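Paenibacillus xanthan lyase (Paenibacillus, PDB 6F2P) cleaves the polysaccharide xanthan, probably by beta-elimination, as a lyase of polysaccharide lyase family 8. Local coordinates at residues A[765-770]-A[789-794]; A[807-812]-A[891-896]. One frame throughout, in Å; residues are numbered along the deposited sequence.

Contact 1: A[765-770]-A[789-794]; sequences PNPYEA and NASGGK. With CA (calcium ion), chain C.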
ATOM      1  N   PRO A 765       6.508 -29.010   7.959  1.00 28.40           N
ATOM      2  CA  PRO A 765       7.824 -28.839   7.329  1.00 25.45           C
ATOM      3  C   PRO A 765       8.998 -28.924   8.308  1.00 25.63           C
ATOM      4  O   PRO A 765       9.768 -27.973   8.414  1.00 33.91           O
ATOM      5  CB  PRO A 765       7.739 -27.430   6.733  1.00 25.71           C
ATOM      6  CG  PRO A 765       6.747 -26.732   7.571  1.00 24.13           C
ATOM      7  CD  PRO A 765       5.714 -27.769   7.915  1.00 24.36           C
ATOM      8  N   ASN A 766       9.136 -30.046   9.003  1.00 28.32           N
ATOM      9  CA  ASN A 766      10.242 -30.244   9.933  1.00 30.10           C
ATOM     10  C   ASN A 766      11.547 -30.537   9.205  1.00 27.87           C
ATOM     11  O   ASN A 766      11.554 -31.283   8.229  1.00 30.24           O
ATOM     12  CB  ASN A 766       9.924 -31.382  10.913  1.00 28.85           C
ATOM     13  CG  ASN A 766       8.974 -30.952  12.022  1.00 33.58           C
ATOM     14  OD1 ASN A 766       9.070 -29.836  12.541  1.00 33.26           O
ATOM     15  ND2 ASN A 766       8.055 -31.838  12.393  1.00 24.02           N
ATOM     16  N   PRO A 767      12.656 -29.931   9.666  1.00 30.36           N
ATOM     17  CA  PRO A 767      12.661 -28.947  10.755  1.00 30.45           C
ATOM     18  C   PRO A 767      12.424 -27.526  10.237  1.00 29.55           C
ATOM     19  O   PRO A 767      12.657 -27.253   9.056  1.00 32.97           O
ATOM     20  CB  PRO A 767      14.079 -29.068  11.315  1.00 24.06           C
ATOM     21  CG  PRO A 767      14.902 -29.409  10.119  1.00 28.44           C
ATOM     22  CD  PRO A 767      14.023 -30.255   9.214  1.00 20.92           C
ATOM     23  N   TYR A 768      11.948 -26.641  11.109  1.00 23.34           N
ATOM     24  CA  TYR A 768      11.804 -25.236  10.775  1.00 22.72           C
ATOM     25  C   TYR A 768      13.154 -24.585  11.049  1.00 25.37           C
ATOM     26  O   TYR A 768      13.477 -24.311  12.202  1.00 27.43           O
ATOM     27  CB  TYR A 768      10.768 -24.576  11.684  1.00 25.91           C
ATOM     28  CG  TYR A 768       9.322 -24.985  11.478  1.00 23.97           C
ATOM     29  CD1 TYR A 768       8.791 -26.098  12.121  1.00 26.97           C
ATOM     30  CD2 TYR A 768       8.476 -24.226  10.685  1.00 23.43           C
ATOM     31  CE1 TYR A 768       7.465 -26.457  11.952  1.00 24.49           C
ATOM     32  CE2 TYR A 768       7.154 -24.576  10.510  1.00 21.15           C
ATOM     33  CZ  TYR A 768       6.656 -25.692  11.144  1.00 25.54           C
ATOM     34  OH  TYR A 768       5.337 -26.040  10.968  1.00 25.86           O
ATOM     35  N   GLU A 769      13.948 -24.343  10.011  1.00 24.73           N
ATOM     36  CA  GLU A 769      15.287 -23.787  10.211  1.00 24.45           C
ATOM     37  C   GLU A 769      15.246 -22.352  10.702  1.00 28.78           C
ATOM     38  O   GLU A 769      14.687 -21.476  10.040  1.00 29.09           O
ATOM     39  CB  GLU A 769      16.108 -23.876   8.927  1.00 27.45           C
ATOM     40  CG  GLU A 769      16.210 -25.284   8.375  1.00 21.06           C
ATOM     41  CD  GLU A 769      17.147 -26.169   9.184  1.00 25.96           C
ATOM     42  OE1 GLU A 769      17.462 -27.275   8.702  1.00 31.78           O
ATOM     43  OE2 GLU A 769      17.577 -25.770  10.289  1.00 26.54           O
ATOM     44  N   ALA A 770      15.849 -22.122  11.866  1.00 27.12           N
ATOM     45  CA  ALA A 770      15.853 -20.808  12.493  1.00 24.90           C
ATOM     46  C   ALA A 770      16.421 -19.761  11.543  1.00 23.25           C
ATOM     47  O   ALA A 770      15.883 -18.667  11.419  1.00 23.71           O
ATOM     48  CB  ALA A 770      16.655 -20.844  13.780  1.00 29.68           C
ATOM     49  N   ASN A 789      27.939 -28.784  11.796  1.00 28.43           N
ATOM     50  CA  ASN A 789      27.230 -29.627  12.757  1.00 35.92           C
ATOM     51  C   ASN A 789      25.770 -29.227  12.941  1.00 33.80           C
ATOM     52  O   ASN A 789      25.032 -29.880  13.678  1.00 34.03           O
ATOM     53  CB  ASN A 789      27.910 -29.576  14.123  1.00 40.73           C
ATOM     54  CG  ASN A 789      29.322 -30.100  14.093  1.00 41.37           C
ATOM     55  OD1 ASN A 789      30.227 -29.486  14.660  1.00 37.20           O
ATOM     56  ND2 ASN A 789      29.521 -31.247  13.442  1.00 41.46           N
ATOM     57  N   ALA A 790      25.367 -28.138  12.295  1.00 32.54           N
ATOM     58  CA  ALA A 790      24.019 -27.626  12.456  1.00 24.48           C
ATOM     59  C   ALA A 790      23.135 -28.061  11.306  1.00 28.49           C
ATOM     60  O   ALA A 790      23.600 -28.252  10.174  1.00 24.22           O
ATOM     61  CB  ALA A 790      24.035 -26.119  12.555  1.00 26.49           C
ATOM     62  N   SER A 791      21.857 -28.229  11.619  1.00 25.83           N
ATOM     63  CA  SER A 791      20.839 -28.512  10.625  1.00 21.68           C
ATOM     64  C   SER A 791      20.833 -27.412   9.562  1.00 30.49           C
ATOM     65  O   SER A 791      20.699 -26.227   9.878  1.00 29.07           O
ATOM     66  CB  SER A 791      19.477 -28.580  11.304  1.00 22.93           C
ATOM     67  OG  SER A 791      18.516 -29.204  10.477  1.00 28.94           O
ATOM     68  N   GLY A 792      20.995 -27.807   8.304  1.00 26.77           N
ATOM     69  CA  GLY A 792      21.037 -26.860   7.208  1.00 23.96           C
ATOM     70  C   GLY A 792      22.374 -26.149   7.108  1.00 30.30           C
ATOM     71  O   GLY A 792      22.557 -25.257   6.279  1.00 38.96           O
ATOM     72  N   GLY A 793      23.310 -26.540   7.967  1.00 33.74           N
ATOM     73  CA  GLY A 793      24.642 -25.964   7.959  1.00 31.04           C
ATOM     74  C   GLY A 793      24.678 -24.551   8.501  1.00 30.53           C
ATOM     75  O   GLY A 793      25.682 -23.854   8.360  1.00 39.14           O
ATOM     76  N   LYS A 794      23.584 -24.123   9.121  1.00 27.85           N
ATOM     77  CA  LYS A 794      23.502 -22.775   9.670  1.00 26.58           C
ATOM     78  C   LYS A 794      22.805 -22.761  11.021  1.00 26.03           C
ATOM     79  O   LYS A 794      21.879 -23.530  11.265  1.00 34.72           O
ATOM     80  CB  LYS A 794      22.774 -21.839   8.701  1.00 29.03           C
ATOM     81  CG  LYS A 794      23.482 -21.626   7.368  1.00 31.13           C
ATOM     82  CD  LYS A 794      22.674 -20.720   6.454  1.00 30.16           C
ATOM     83  CE  LYS A 794      23.422 -20.444   5.158  1.00 33.03           C
ATOM     84  NZ  LYS A 794      24.724 -19.764   5.414  1.00 30.66           N
TER
HETATM   85 CA    CA C1102      19.673 -24.518  10.985  1.00 24.30          CA
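The Glu769 carboxylate meets 789-794 through both of its oxygens: OE1 takes a hydrogen bond from Ser791 OG (2.8 Å), and OE2 binds a calcium ion at 2.5 Å. The hydroxyl arrives on the syn side of OE1, 16° out of the carboxylate plane. A second flat group, the Tyr768 ring, clear of 789-794, carries its own segment's Pro765 O above the centre of one face, and its OH is hydrogen-bonded to Asp812 O. Ser791 OG stands anti to its own backbone N (chi1 -164°), which turns the hydroxyl to the glutamate and to Pro767, whose CG lies 3.6 Å from it. The bend at chi2 of Glu769 (-74°) lets one carboxylate serve serine and metal together. Residues 790-793 form a type II turn, closed by Gly793 N to Ala790 O, with Gly792 at positive phi; the turn presents Ser791 O to the calcium at 2.3 Å, and Lys794 O follows at 2.4 Å. Glu771 and Asp894 complete the site, which resembles the structural calcium site of beta-sandwich carbohydrate-binding modules of the CBM6 and CBM35 type. With an alanine in place of Ser791 the main-chain ligand could remain, but Glu769 OE1 would probably be left without its hydroxyl donor and the carboxylate set freer to turn about its metal bond. The Lys794 side chain leads away from 765-770, its NZ hydrogen-bonded to Asn786 OD1.

Contact 2: A[807-812]-A[891-896]; sequences VEFSLD and LMLDNF. With CA (calcium ion), chain C.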
ATOM      1  N   VAL A 807      13.245 -12.837  20.763  1.00 26.36           N
ATOM      2  CA  VAL A 807      13.131 -12.873  19.311  1.00 24.74           C
ATOM      3  C   VAL A 807      11.889 -13.697  19.000  1.00 27.02           C
ATOM      4  O   VAL A 807      11.718 -14.797  19.528  1.00 27.53           O
ATOM      5  CB  VAL A 807      14.353 -13.523  18.637  1.00 21.39           C
ATOM      6  CG1 VAL A 807      14.223 -13.453  17.118  1.00 21.56           C
ATOM      7  CG2 VAL A 807      15.642 -12.869  19.108  1.00 20.01           C
ATOM      8  N   GLU A 808      11.008 -13.150  18.174  1.00 22.70           N
ATOM      9  CA  GLU A 808       9.737 -13.790  17.893  1.00 23.34           C
ATOM     10  C   GLU A 808       9.688 -14.179  16.417  1.00 23.55           C
ATOM     11  O   GLU A 808       9.861 -13.328  15.536  1.00 25.99           O
ATOM     12  CB  GLU A 808       8.586 -12.849  18.266  1.00 24.81           C
ATOM     13  CG  GLU A 808       7.192 -13.421  18.061  1.00 27.30           C
ATOM     14  CD  GLU A 808       6.103 -12.505  18.595  1.00 26.51           C
ATOM     15  OE1 GLU A 808       5.582 -12.786  19.699  1.00 30.70           O
ATOM     16  OE2 GLU A 808       5.770 -11.509  17.916  1.00 22.05           O
ATOM     17  N   PHE A 809       9.479 -15.466  16.154  1.00 19.26           N
ATOM     18  CA  PHE A 809       9.473 -15.977  14.788  1.00 18.09           C
ATOM     19  C   PHE A 809       8.055 -16.281  14.317  1.00 19.93           C
ATOM     20  O   PHE A 809       7.143 -16.437  15.127  1.00 20.58           O
ATOM     21  CB  PHE A 809      10.296 -17.259  14.688  1.00 15.85           C
ATOM     22  CG  PHE A 809      11.706 -17.131  15.177  1.00 17.85           C
ATOM     23  CD1 PHE A 809      12.721 -16.753  14.308  1.00 22.87           C
ATOM     24  CD2 PHE A 809      12.028 -17.431  16.494  1.00 18.14           C
ATOM     25  CE1 PHE A 809      14.035 -16.648  14.747  1.00 18.34           C
ATOM     26  CE2 PHE A 809      13.337 -17.342  16.939  1.00 19.88           C
ATOM     27  CZ  PHE A 809      14.343 -16.949  16.061  1.00 19.33           C
ATOM     28  N   SER A 810       7.877 -16.386  13.005  1.00 16.76           N
ATOM     29  CA  SER A 810       6.607 -16.835  12.462  1.00 20.59           C
ATOM     30  C   SER A 810       6.787 -18.164  11.743  1.00 21.72           C
ATOM     31  O   SER A 810       7.562 -18.271  10.797  1.00 20.56           O
ATOM     32  CB  SER A 810       6.009 -15.799  11.512  1.00 22.88           C
ATOM     33  OG  SER A 810       4.742 -16.236  11.051  1.00 21.71           O
ATOM     34  N   LEU A 811       6.064 -19.176  12.212  1.00 23.40           N
ATOM     35  CA  LEU A 811       6.142 -20.517  11.653  1.00 19.52           C
ATOM     36  C   LEU A 811       4.809 -20.889  11.021  1.00 21.89           C
ATOM     37  O   LEU A 811       3.744 -20.619  11.587  1.00 22.66           O
ATOM     38  CB  LEU A 811       6.486 -21.535  12.744  1.00 23.63           C
ATOM     39  CG  LEU A 811       7.912 -21.624  13.305  1.00 25.47           C
ATOM     40  CD1 LEU A 811       8.370 -20.315  13.960  1.00 18.54           C
ATOM     41  CD2 LEU A 811       8.007 -22.789  14.294  1.00 16.00           C
ATOM     42  N   ASP A 812       4.866 -21.504   9.846  1.00 18.70           N
ATOM     43  CA  ASP A 812       3.662 -21.997   9.195  1.00 23.72           C
ATOM     44  C   ASP A 812       3.337 -23.417   9.680  1.00 25.82           C
ATOM     45  O   ASP A 812       3.978 -24.383   9.267  1.00 24.23           O
ATOM     46  CB  ASP A 812       3.839 -21.985   7.676  1.00 21.84           C
ATOM     47  CG  ASP A 812       2.544 -22.258   6.934  1.00 22.64           C
ATOM     48  OD1 ASP A 812       1.525 -22.568   7.596  1.00 23.24           O
ATOM     49  OD2 ASP A 812       2.549 -22.170   5.685  1.00 16.91           O
ATOM     50  N   LEU A 891      22.463 -17.134  22.548  1.00 33.22           N
ATOM     51  CA  LEU A 891      21.942 -18.450  22.219  1.00 28.73           C
ATOM     52  C   LEU A 891      22.272 -18.786  20.776  1.00 32.31           C
ATOM     53  O   LEU A 891      22.285 -17.904  19.911  1.00 36.03           O
ATOM     54  CB  LEU A 891      20.429 -18.468  22.426  1.00 30.61           C
ATOM     55  CG  LEU A 891      19.631 -19.741  22.142  1.00 29.24           C
ATOM     56  CD1 LEU A 891      19.980 -20.845  23.134  1.00 32.96           C
ATOM     57  CD2 LEU A 891      18.141 -19.433  22.186  1.00 23.39           C
ATOM     58  N   MET A 892      22.558 -20.058  20.523  1.00 25.25           N
ATOM     59  CA  MET A 892      22.769 -20.542  19.166  1.00 28.13           C
ATOM     60  C   MET A 892      21.614 -21.455  18.752  1.00 34.46           C
ATOM     61  O   MET A 892      21.670 -22.672  18.953  1.00 37.38           O
ATOM     62  CB  MET A 892      24.102 -21.291  19.059  1.00 31.43           C
ATOM     63  CG  MET A 892      25.332 -20.397  19.066  1.00 30.57           C
ATOM     64  SD  MET A 892      25.480 -19.404  17.564  1.00 31.58           S
ATOM     65  CE  MET A 892      26.489 -18.056  18.174  1.00 24.07           C
ATOM     66  N   LEU A 893      20.570 -20.865  18.176  1.00 30.96           N
ATOM     67  CA  LEU A 893      19.376 -21.611  17.780  1.00 27.88           C
ATOM     68  C   LEU A 893      19.526 -22.253  16.395  1.00 27.16           C
ATOM     69  O   LEU A 893      19.798 -21.566  15.411  1.00 28.93           O
ATOM     70  CB  LEU A 893      18.161 -20.681  17.814  1.00 23.51           C
ATOM     71  CG  LEU A 893      16.781 -21.194  17.401  1.00 25.06           C
ATOM     72  CD1 LEU A 893      16.374 -22.423  18.202  1.00 24.16           C
ATOM     73  CD2 LEU A 893      15.768 -20.075  17.590  1.00 28.69           C
ATOM     74  N   ASP A 894      19.344 -23.567  16.317  1.00 21.44           N
ATOM     75  CA  ASP A 894      19.484 -24.264  15.040  1.00 26.12           C
ATOM     76  C   ASP A 894      18.137 -24.393  14.342  1.00 28.12           C
ATOM     77  O   ASP A 894      17.995 -23.987  13.189  1.00 28.10           O
ATOM     78  CB  ASP A 894      20.142 -25.642  15.221  1.00 25.27           C
ATOM     79  CG  ASP A 894      20.475 -26.326  13.886  1.00 31.83           C
ATOM     80  OD1 ASP A 894      20.287 -25.692  12.820  1.00 28.73           O
ATOM     81  OD2 ASP A 894      20.937 -27.491  13.900  1.00 21.63           O
ATOM     82  N   ASN A 895      17.153 -24.960  15.039  1.00 27.19           N
ATOM     83  CA  ASN A 895      15.824 -25.130  14.454  1.00 26.87           C
ATOM     84  C   ASN A 895      14.722 -25.415  15.471  1.00 24.43           C
ATOM     85  O   ASN A 895      14.974 -25.497  16.671  1.00 20.04           O
ATOM     86  CB  ASN A 895      15.836 -26.207  13.359  1.00 22.87           C
ATOM     87  CG  ASN A 895      16.163 -27.598  13.890  1.00 28.29           C
ATOM     88  OD1 ASN A 895      15.886 -27.927  15.042  1.00 28.18           O
ATOM     89  ND2 ASN A 895      16.747 -28.429  13.033  1.00 29.96           N
ATOM     90  N   PHE A 896      13.499 -25.547  14.969  1.00 23.05           N
ATOM     91  CA  PHE A 896      12.385 -26.059  15.748  1.00 20.40           C
ATOM     92  C   PHE A 896      11.890 -27.329  15.068  1.00 27.80           C
ATOM     93  O   PHE A 896      12.034 -27.490  13.856  1.00 26.95           O
ATOM     94  CB  PHE A 896      11.232 -25.056  15.798  1.00 18.75           C
ATOM     95  CG  PHE A 896      11.515 -23.822  16.610  1.00 23.35           C
ATOM     96  CD1 PHE A 896      11.495 -23.871  17.993  1.00 20.51           C
ATOM     97  CD2 PHE A 896      11.763 -22.607  15.988  1.00 22.48           C
ATOM     98  CE1 PHE A 896      11.741 -22.743  18.745  1.00 22.94           C
ATOM     99  CE2 PHE A 896      12.006 -21.465  16.737  1.00 28.54           C
ATOM    100  CZ  PHE A 896      11.997 -21.536  18.120  1.00 25.91           C
TER
HETATM  101 CA    CA C1102      19.673 -24.518  10.985  1.00 24.30          CA
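Phe809 and Leu811 face Leu893 and Phe896 across the two sheets of a beta sandwich, the axes of strands 807-812 and 891-896 approaching to 10.8 Å with their N-to-C directions 35° apart. At that spacing the strands share no hydrogen bond, and the contact is one of buried apolar side chains. Phe809 and Leu893 come from opposite directions, the leucine CD2 approaching the ring obliquely, 3.7 Å from Phe809 CE2 and almost as near CZ. On the same side of that ring's plane Phe896 CE2 lies 4.0 Å from Phe809 CD2, which sits at the edge of the Phe896 ring, near its plane; the side chains cross at about a right angle. Leu811 also crosses Phe896, its CD2 4.1 Å from the ring's CD2. Phe875 and Leu877 of strand 871-882 and Leu796 of strand 794-798 extend this core. Leu893 and Phe896, three positions apart, can both point inward because a classic beta bulge lies between them, with Asp894 and Asn895 both facing Arg824. Asp894 thereby points out of the core: its OD1 binds the calcium ion at 2.3 Å, its backbone O is a longer ligand at 2.8 Å, and OD2 makes a salt bridge with Arg824 NH1.

How the contacts relate
From the N-terminal side, the chain enters at strand 768-769, passes through strands 775-778 and 783-786, and closes an 18-residue loop at contact 1. Contact 2 opens only afterwards, at strand 806-813, and closes after 78 more residues at strand 891-900, so the two loops are in series, neither nested nor crossed. Contact 1 lies at the surface, joining strand 768-769 to the loop that precedes strand 794-798, whereas contact 2 joins the sheet of those strands to its partner through the core. They meet at strand 891-900, which pairs antiparallel with 768-769, and at the shared calcium ion. A probable hydrogen bond from Ser791 N to Asp894 OD2 links them further.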